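Local coordinates for protein 4-hydroxybenzoyl-CoA thioesterase (Bacillus halodurans, PDB 5WH9) that probably hydrolyses the thioester bond of aromatic acyl-coenzyme A substrates such as gentisyl-coenzyme A, at residues Y6-F12 / F70-I76. Numbering follows the deposited sequence.
Sequences YHFRVKF and FADHVFI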
ATOM      1  N   TYR B   6     -14.342   3.506  14.831  1.00 19.95           N
ATOM      2  CA  TYR B   6     -13.211   4.049  14.111  1.00 16.48           C
ATOM      3  C   TYR B   6     -13.623   4.639  12.777  1.00 17.33           C
ATOM      4  O   TYR B   6     -14.016   3.949  11.866  1.00 22.15           O
ATOM      5  CB  TYR B   6     -12.148   2.972  13.933  1.00 17.67           C
ATOM      6  CG  TYR B   6     -10.956   3.391  13.124  1.00 18.68           C
ATOM      7  CD1 TYR B   6     -10.161   4.444  13.519  1.00 22.28           C
ATOM      8  CD2 TYR B   6     -10.624   2.734  11.967  1.00 16.86           C
ATOM      9  CE1 TYR B   6      -9.067   4.819  12.788  1.00 16.74           C
ATOM     10  CE2 TYR B   6      -9.528   3.105  11.228  1.00 21.01           C
ATOM     11  CZ  TYR B   6      -8.759   4.153  11.646  1.00 17.39           C
ATOM     12  OH  TYR B   6      -7.687   4.533  10.918  1.00 15.52           O
ATOM     13  N   HIS B   7     -13.515   5.948  12.689  1.00 18.40           N
ATOM     14  CA  HIS B   7     -13.864   6.689  11.495  1.00 20.70           C
ATOM     15  C   HIS B   7     -12.726   6.753  10.501  1.00 19.89           C
ATOM     16  O   HIS B   7     -11.577   6.758  10.881  1.00 20.79           O
ATOM     17  CB  HIS B   7     -14.279   8.105  11.867  1.00 24.44           C
ATOM     18  CG  HIS B   7     -15.655   8.199  12.430  1.00 25.66           C
ATOM     19  ND1 HIS B   7     -15.903   8.325  13.776  1.00 31.86           N
ATOM     20  CD2 HIS B   7     -16.863   8.174  11.829  1.00 22.53           C
ATOM     21  CE1 HIS B   7     -17.201   8.376  13.979  1.00 26.12           C
ATOM     22  NE2 HIS B   7     -17.806   8.288  12.812  1.00 27.03           N
ATOM     23  N   PHE B   8     -13.066   6.809   9.228  1.00 11.51           N
ATOM     24  CA  PHE B   8     -12.073   6.927   8.179  1.00 13.33           C
ATOM     25  C   PHE B   8     -12.706   7.310   6.863  1.00 12.08           C
ATOM     26  O   PHE B   8     -13.880   7.136   6.661  1.00 10.32           O
ATOM     27  CB  PHE B   8     -11.188   5.673   8.044  1.00 13.17           C
ATOM     28  CG  PHE B   8     -11.847   4.509   7.360  1.00 11.05           C
ATOM     29  CD1 PHE B   8     -12.503   3.549   8.090  1.00 10.51           C
ATOM     30  CD2 PHE B   8     -11.783   4.361   5.991  1.00 13.36           C
ATOM     31  CE1 PHE B   8     -13.090   2.472   7.472  1.00 12.04           C
ATOM     32  CE2 PHE B   8     -12.378   3.289   5.366  1.00 12.79           C
ATOM     33  CZ  PHE B   8     -13.024   2.339   6.110  1.00 12.69           C
ATOM     34  N   ARG B   9     -11.890   7.851   5.979  1.00 17.91           N
ATOM     35  CA  ARG B   9     -12.303   8.251   4.642  1.00 15.93           C
ATOM     36  C   ARG B   9     -11.508   7.483   3.584  1.00 19.63           C
ATOM     37  O   ARG B   9     -10.306   7.290   3.725  1.00 21.19           O
ATOM     38  CB  ARG B   9     -12.074   9.742   4.441  1.00 21.85           C
ATOM     39  CG  ARG B   9     -12.804  10.652   5.425  1.00 29.59           C
ATOM     40  CD  ARG B   9     -13.136  11.964   4.744  1.00 38.55           C
ATOM     41  NE  ARG B   9     -13.720  12.947   5.651  1.00 51.51           N
ATOM     42  CZ  ARG B   9     -13.996  14.204   5.314  1.00 54.86           C
ATOM     43  NH1 ARG B   9     -13.751  14.637   4.082  1.00 51.51           N
ATOM     44  NH2 ARG B   9     -14.526  15.031   6.208  1.00 61.49           N
ATOM     45  N   VAL B  10     -12.189   7.058   2.527  1.00 11.70           N
ATOM     46  CA  VAL B  10     -11.544   6.440   1.379  1.00 15.90           C
ATOM     47  C   VAL B  10     -10.666   7.425   0.598  1.00 19.10           C
ATOM     48  O   VAL B  10     -11.155   8.414   0.025  1.00 22.04           O
ATOM     49  CB  VAL B  10     -12.595   5.829   0.433  1.00 15.97           C
ATOM     50  CG1 VAL B  10     -11.934   5.252  -0.793  1.00 14.31           C
ATOM     51  CG2 VAL B  10     -13.387   4.762   1.160  1.00 14.65           C
ATOM     52  N   LYS B  11      -9.367   7.160   0.592  1.00 15.66           N
ATOM     53  CA  LYS B  11      -8.431   7.950  -0.191  1.00 14.56           C
ATOM     54  C   LYS B  11      -8.460   7.498  -1.645  1.00 16.60           C
ATOM     55  O   LYS B  11      -8.728   6.334  -1.952  1.00 18.07           O
ATOM     56  CB  LYS B  11      -7.004   7.766   0.332  1.00 15.98           C
ATOM     57  CG  LYS B  11      -6.877   7.912   1.833  1.00 19.13           C
ATOM     58  CD  LYS B  11      -7.644   9.136   2.355  1.00 17.76           C
ATOM     59  CE  LYS B  11      -7.475   9.262   3.845  1.00 20.65           C
ATOM     60  NZ  LYS B  11      -7.817  10.641   4.295  1.00 29.04           N
ATOM     61  N   PHE B  12      -8.162   8.426  -2.538  1.00 15.16           N
ATOM     62  CA  PHE B  12      -7.985   8.109  -3.941  1.00 14.69           C
ATOM     63  C   PHE B  12      -7.089   6.868  -4.109  1.00 13.76           C
ATOM     64  O   PHE B  12      -7.391   5.959  -4.889  1.00 13.35           O
ATOM     65  CB  PHE B  12      -7.358   9.323  -4.624  1.00 15.24           C
ATOM     66  CG  PHE B  12      -7.224   9.175  -6.087  1.00 18.06           C
ATOM     67  CD1 PHE B  12      -8.346   8.981  -6.874  1.00 17.64           C
ATOM     68  CD2 PHE B  12      -5.983   9.214  -6.683  1.00 18.40           C
ATOM     69  CE1 PHE B  12      -8.229   8.843  -8.233  1.00 20.02           C
ATOM     70  CE2 PHE B  12      -5.863   9.067  -8.045  1.00 25.06           C
ATOM     71  CZ  PHE B  12      -6.993   8.883  -8.820  1.00 21.81           C
ATOM     72  N   PHE B  70     -14.240   6.201  -3.750  1.00 20.42           N
ATOM     73  CA  PHE B  70     -13.386   7.321  -3.374  1.00 21.45           C
ATOM     74  C   PHE B  70     -14.165   8.423  -2.648  1.00 18.89           C
ATOM     75  O   PHE B  70     -15.215   8.878  -3.108  1.00 22.19           O
ATOM     76  CB  PHE B  70     -12.661   7.864  -4.609  1.00 19.23           C
ATOM     77  CG  PHE B  70     -11.926   9.151  -4.370  1.00 18.43           C
ATOM     78  CD1 PHE B  70     -11.204   9.351  -3.213  1.00 19.45           C
ATOM     79  CD2 PHE B  70     -11.960  10.165  -5.313  1.00 20.49           C
ATOM     80  CE1 PHE B  70     -10.529  10.535  -3.004  1.00 20.30           C
ATOM     81  CE2 PHE B  70     -11.295  11.338  -5.110  1.00 17.76           C
ATOM     82  CZ  PHE B  70     -10.577  11.528  -3.961  1.00 20.73           C
ATOM     83  N   ALA B  71     -13.644   8.808  -1.485  1.00 21.83           N
ATOM     84  CA  ALA B  71     -14.157   9.916  -0.666  1.00 19.63           C
ATOM     85  C   ALA B  71     -15.287   9.503   0.250  1.00 16.15           C
ATOM     86  O   ALA B  71     -15.772  10.310   1.033  1.00 19.23           O
ATOM     87  CB  ALA B  71     -14.557  11.140  -1.515  1.00 15.96           C
ATOM     88  N   ASP B  72     -15.703   8.248   0.169  1.00 16.94           N
ATOM     89  CA  ASP B  72     -16.706   7.765   1.104  1.00 17.34           C
ATOM     90  C   ASP B  72     -16.254   8.024   2.536  1.00 15.96           C
ATOM     91  O   ASP B  72     -15.072   7.869   2.848  1.00 13.81           O
ATOM     92  CB  ASP B  72     -16.983   6.278   0.903  1.00 18.93           C
ATOM     93  CG  ASP B  72     -17.991   6.030  -0.176  1.00 22.13           C
ATOM     94  OD1 ASP B  72     -18.591   7.029  -0.633  1.00 20.24           O
ATOM     95  OD2 ASP B  72     -18.186   4.852  -0.560  1.00 21.05           O
ATOM     96  N   HIS B  73     -17.188   8.468   3.375  1.00 18.13           N
ATOM     97  CA  HIS B  73     -16.969   8.538   4.817  1.00 22.88           C
ATOM     98  C   HIS B  73     -17.437   7.202   5.356  1.00 20.29           C
ATOM     99  O   HIS B  73     -18.487   6.704   4.951  1.00 16.02           O
ATOM    100  CB  HIS B  73     -17.814   9.636   5.462  1.00 19.53           C
ATOM    101  CG  HIS B  73     -17.526  11.010   4.946  1.00 32.66           C
ATOM    102  ND1 HIS B  73     -16.882  11.967   5.702  1.00 39.43           N
ATOM    103  CD2 HIS B  73     -17.812  11.597   3.759  1.00 31.65           C
ATOM    104  CE1 HIS B  73     -16.780  13.082   5.000  1.00 43.58           C
ATOM    105  NE2 HIS B  73     -17.334  12.883   3.817  1.00 40.66           N
ATOM    106  N   VAL B  74     -16.671   6.614   6.265  1.00 11.83           N
ATOM    107  CA  VAL B  74     -16.997   5.276   6.725  1.00 14.47           C
ATOM    108  C   VAL B  74     -16.601   5.208   8.161  1.00 10.04           C
ATOM    109  O   VAL B  74     -15.720   5.948   8.607  1.00 16.78           O
ATOM    110  CB  VAL B  74     -16.204   4.183   5.910  1.00 13.91           C
ATOM    111  CG1 VAL B  74     -16.772   2.797   6.149  1.00 15.02           C
ATOM    112  CG2 VAL B  74     -16.227   4.490   4.427  1.00  9.55           C
ATOM    113  N   PHE B  75     -17.251   4.334   8.905  1.00 13.57           N
ATOM    114  CA  PHE B  75     -16.736   3.990  10.224  1.00 18.35           C
ATOM    115  C   PHE B  75     -16.888   2.487  10.485  1.00 14.48           C
ATOM    116  O   PHE B  75     -17.671   1.801   9.828  1.00 15.12           O
ATOM    117  CB  PHE B  75     -17.340   4.871  11.327  1.00 17.78           C
ATOM    118  CG  PHE B  75     -18.814   4.622  11.597  1.00 22.20           C
ATOM    119  CD1 PHE B  75     -19.212   3.602  12.455  1.00 18.89           C
ATOM    120  CD2 PHE B  75     -19.788   5.435  11.029  1.00 20.39           C
ATOM    121  CE1 PHE B  75     -20.560   3.378  12.729  1.00 25.61           C
ATOM    122  CE2 PHE B  75     -21.144   5.222  11.294  1.00 24.01           C
ATOM    123  CZ  PHE B  75     -21.533   4.184  12.148  1.00 25.56           C
ATOM    124  N   ILE B  76     -16.078   1.966  11.389  1.00  7.14           N
ATOM    125  CA  ILE B  76     -16.157   0.561  11.708  1.00 13.72           C
ATOM    126  C   ILE B  76     -16.633   0.405  13.138  1.00 10.89           C
ATOM    127  O   ILE B  76     -16.145   1.093  14.029  1.00  9.98           O
ATOM    128  CB  ILE B  76     -14.790  -0.137  11.570  1.00  7.80           C
ATOM    129  CG1 ILE B  76     -14.393  -0.262  10.099  1.00 10.15           C
ATOM    130  CG2 ILE B  76     -14.857  -1.498  12.215  1.00  7.40           C
ATOM    131  CD1 ILE B  76     -12.942  -0.732   9.867  1.00  5.66           C
TER
HETATM  132  O   HOH W   1     -14.236  12.803   1.924  1.00 37.69           O
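Phe70, Val10 and Phe8 lose the most surface where 6-12 meets 70-76. Strand 6-9 and residues 73-76 of strand 73-80 run antiparallel, the axes of these segments 4.6 Å apart at closest approach. Phe8 and Val74 form a hydrogen-bonded pair: Phe8 N to Val74 O and Val74 N to Phe8 O are both 2.9 Å. On the buried face, Val74 CB lies 3.9 Å from the centroid of the Phe8 ring, a CH-pi contact. Trp29 of helix 25-40 stacks on the same ring, so this face looks onto the helix. Arg9 and His73 occupy the opposite, exposed face, where Arg9 CD sits over the His73 imidazole.

Backbone pairing continues past the strands. Val10 N hydrogen-bonds to Asp72 O at 3.0 Å, and Ala71 N to Val10 O at 2.9 Å. The Val10 CA-CB bond points toward 70-76, and the side chain packs against Asp72 CB and Val74. Phe12 CB makes a CH-pi contact over one face of the Phe70 ring, and the Phe12 ring meets it edge-to-face. His35 of the second subunit touches both rings at a subunit interface. The arrangement is that of the hotdog fold: a short N-terminal strand pairs with an antiparallel sheet packed against a long helix.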